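Local coordinates for galacto-N-biose/lacto-N-biose I transporter substrate-binding protein (Bifidobacterium longum, PDB 2Z8F) that binds galacto-N-biose, lacto-N-biose and the milk sugar lacto-N-tetraose as the solute-binding component of an ABC transporter, probably delivering the disaccharides for uptake, at residues A372-T377 / S393-T398. Residues are numbered along the deposited sequence; the frame is centred on the assembly and turned at random.
Sequences AKMNET and SDAQTT. With NA (sodium ion), chain H; BGC (beta-D-glucopyranose), chain C.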
loop_
_atom_site.group_PDB
_atom_site.type_symbol
_atom_site.label_atom_id
_atom_site.label_comp_id
_atom_site.label_asym_id
_atom_site.label_seq_id
_atom_site.Cartn_x
_atom_site.Cartn_y
_atom_site.Cartn_z
ATOM N N ALA A 372 2.983 -12.901 5.269
ATOM C CA ALA A 372 4.055 -13.333 6.168
ATOM C C ALA A 372 4.902 -14.435 5.521
ATOM O O ALA A 372 6.142 -14.355 5.503
ATOM C CB ALA A 372 3.476 -13.789 7.506
ATOM N N LYS A 373 4.230 -15.429 4.936
ATOM C CA LYS A 373 4.919 -16.556 4.280
ATOM C C LYS A 373 5.677 -16.073 3.058
ATOM O O LYS A 373 6.812 -16.484 2.826
ATOM C CB LYS A 373 3.934 -17.661 3.858
ATOM C CG LYS A 373 4.669 -18.907 3.330
ATOM C CD LYS A 373 5.299 -19.617 4.515
ATOM C CE LYS A 373 6.354 -20.584 4.120
ATOM N NZ LYS A 373 6.817 -21.225 5.385
ATOM N N MET A 374 5.045 -15.190 2.271
ATOM C CA MET A 374 5.706 -14.611 1.105
ATOM C C MET A 374 7.016 -13.916 1.449
ATOM O O MET A 374 8.019 -14.110 0.773
ATOM C CB MET A 374 4.753 -13.669 0.334
ATOM C CG MET A 374 3.617 -14.430 -0.394
ATOM S SD MET A 374 2.554 -13.230 -1.246
ATOM C CE MET A 374 3.593 -12.665 -2.510
ATOM N N ASN A 375 7.014 -13.146 2.538
ATOM C CA ASN A 375 8.219 -12.459 2.980
ATOM C C ASN A 375 9.319 -13.437 3.429
ATOM O O ASN A 375 10.485 -13.247 3.107
ATOM C CB ASN A 375 7.885 -11.545 4.149
ATOM C CG ASN A 375 7.184 -10.246 3.721
ATOM O OD1 ASN A 375 6.733 -10.088 2.572
ATOM N ND2 ASN A 375 7.136 -9.290 4.656
ATOM N N GLU A 376 8.936 -14.454 4.177
ATOM C CA GLU A 376 9.876 -15.469 4.636
ATOM C C GLU A 376 10.522 -16.166 3.448
ATOM O O GLU A 376 11.739 -16.306 3.370
ATOM C CB GLU A 376 9.126 -16.472 5.470
ATOM C CG GLU A 376 10.016 -17.525 6.131
ATOM C CD GLU A 376 9.184 -18.541 6.851
ATOM O OE1 GLU A 376 8.721 -19.496 6.208
ATOM O OE2 GLU A 376 8.988 -18.389 8.071
ATOM N N THR A 377 9.698 -16.602 2.502
ATOM C CA THR A 377 10.233 -17.269 1.327
ATOM C C THR A 377 11.047 -16.323 0.424
ATOM O O THR A 377 12.090 -16.721 -0.114
ATOM C CB THR A 377 9.091 -18.019 0.604
ATOM O OG1 THR A 377 8.494 -18.934 1.536
ATOM C CG2 THR A 377 9.596 -18.760 -0.634
ATOM N N SER A 393 4.389 -20.444 -4.997
ATOM C CA SER A 393 3.939 -21.784 -4.633
ATOM C C SER A 393 3.679 -21.874 -3.131
ATOM O O SER A 393 2.700 -22.476 -2.703
ATOM C CB SER A 393 4.918 -22.857 -5.123
ATOM O OG SER A 393 6.199 -22.659 -4.593
ATOM N N ASP A 394 4.515 -21.232 -2.320
ATOM C CA ASP A 394 4.212 -21.181 -0.901
ATOM C C ASP A 394 2.968 -20.371 -0.550
ATOM O O ASP A 394 2.192 -20.761 0.329
ATOM C CB ASP A 394 5.400 -20.612 -0.127
ATOM C CG ASP A 394 6.603 -21.544 -0.109
ATOM O OD1 ASP A 394 6.571 -22.644 -0.718
ATOM O OD2 ASP A 394 7.633 -21.196 0.551
ATOM N N ALA A 395 2.790 -19.230 -1.226
ATOM C CA ALA A 395 1.580 -18.454 -1.056
ATOM C C ALA A 395 0.322 -19.319 -1.324
ATOM O O ALA A 395 -0.679 -19.198 -0.622
ATOM C CB ALA A 395 1.600 -17.210 -1.962
ATOM N N GLN A 396 0.380 -20.150 -2.365
ATOM C CA GLN A 396 -0.763 -21.017 -2.694
ATOM C C GLN A 396 -1.158 -21.897 -1.505
ATOM O O GLN A 396 -2.317 -21.918 -1.066
ATOM C CB GLN A 396 -0.435 -21.888 -3.914
ATOM C CG GLN A 396 -1.514 -22.934 -4.238
ATOM C CD GLN A 396 -2.770 -22.344 -4.820
ATOM O OE1 GLN A 396 -2.763 -21.241 -5.378
ATOM N NE2 GLN A 396 -3.877 -23.062 -4.674
ATOM N N THR A 397 -0.171 -22.628 -0.994
ATOM C CA THR A 397 -0.386 -23.516 0.120
ATOM C C THR A 397 -0.810 -22.786 1.401
ATOM O O THR A 397 -1.749 -23.209 2.078
ATOM C CB THR A 397 0.890 -24.336 0.346
ATOM O OG1 THR A 397 1.256 -24.966 -0.898
ATOM C CG2 THR A 397 0.586 -25.388 1.315
ATOM N N THR A 398 -0.133 -21.690 1.740
ATOM C CA THR A 398 -0.533 -20.912 2.915
ATOM C C THR A 398 -1.940 -20.275 2.805
ATOM O O THR A 398 -2.694 -20.189 3.789
ATOM C CB THR A 398 0.532 -19.859 3.256
ATOM O OG1 THR A 398 1.765 -20.544 3.529
ATOM C CG2 THR A 398 0.132 -19.070 4.495
HETATM NA NA NA H . 8.817 -22.961 0.004
HETATM C C2 BGC C . 6.661 -9.904 9.132
HETATM C C3 BGC C . 6.291 -8.452 8.832
HETATM C C4 BGC C . 5.269 -8.336 7.674
HETATM C C5 BGC C . 4.123 -9.333 7.906
HETATM C C6 BGC C . 3.057 -9.392 6.806
HETATM C C1 BGC C . 5.415 -10.753 9.283
HETATM O O1 BGC C . 5.845 -12.083 9.470
HETATM O O2 BGC C . 7.421 -9.989 10.329
HETATM O O3 BGC C . 7.491 -7.776 8.530
HETATM O O4 BGC C . 4.717 -7.024 7.626
HETATM O O5 BGC C . 4.628 -10.652 8.097
HETATM O O6 BGC C . 1.884 -9.965 7.373
HETATM O O HOH W 1 9.606 -22.112 -1.405
HETATM O O HOH W 2 10.348 -22.434 1.048
#
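Thr377 OG1 donates a hydrogen bond of 2.6 Å to Asp394 OD2, reaching the lone pair turned away from the other carboxylate oxygen. Both oxygens of Asp394 also hold a sodium ion, OD2 at 2.2 Å, and hydroxyl and metal together limit rotation of the carboxylate. The tight, buried side of the contact lies at Met374 and Ala395, whose CA atoms are 6.0 Å apart: Met374 CG rests on Ala395 CB at 3.8 Å, and the Met374 side chain also touches Trp192 and Ile391. Segments 372-377 and 393-398 run nearly antiparallel, 152° between their axes, in helices 367-380 and 389-405 near the C-terminal end of a periplasmic-binding-protein fold. The face of 372-377 that borders the glycan carries Ala372, whose CB lies 3.4 Å from O5 of the glucose. On the more open side, Lys373 CG, anti to its backbone N (chi1 -173°), passes Thr398 OG1 at 3.3 Å, the two side chains crossing at about a right angle. Beyond it the chain carries NZ to a salt bridge with exposed Glu376 OE1 (2.7 Å), while NZ stays 4.9 Å from Asp394 OD2. An alanine at Lys373 would probably leave Glu376 without its charge partner and lose the CG, CD and CE contacts with Thr398 OG1 and Asp394, the CB contact with Thr398 remaining.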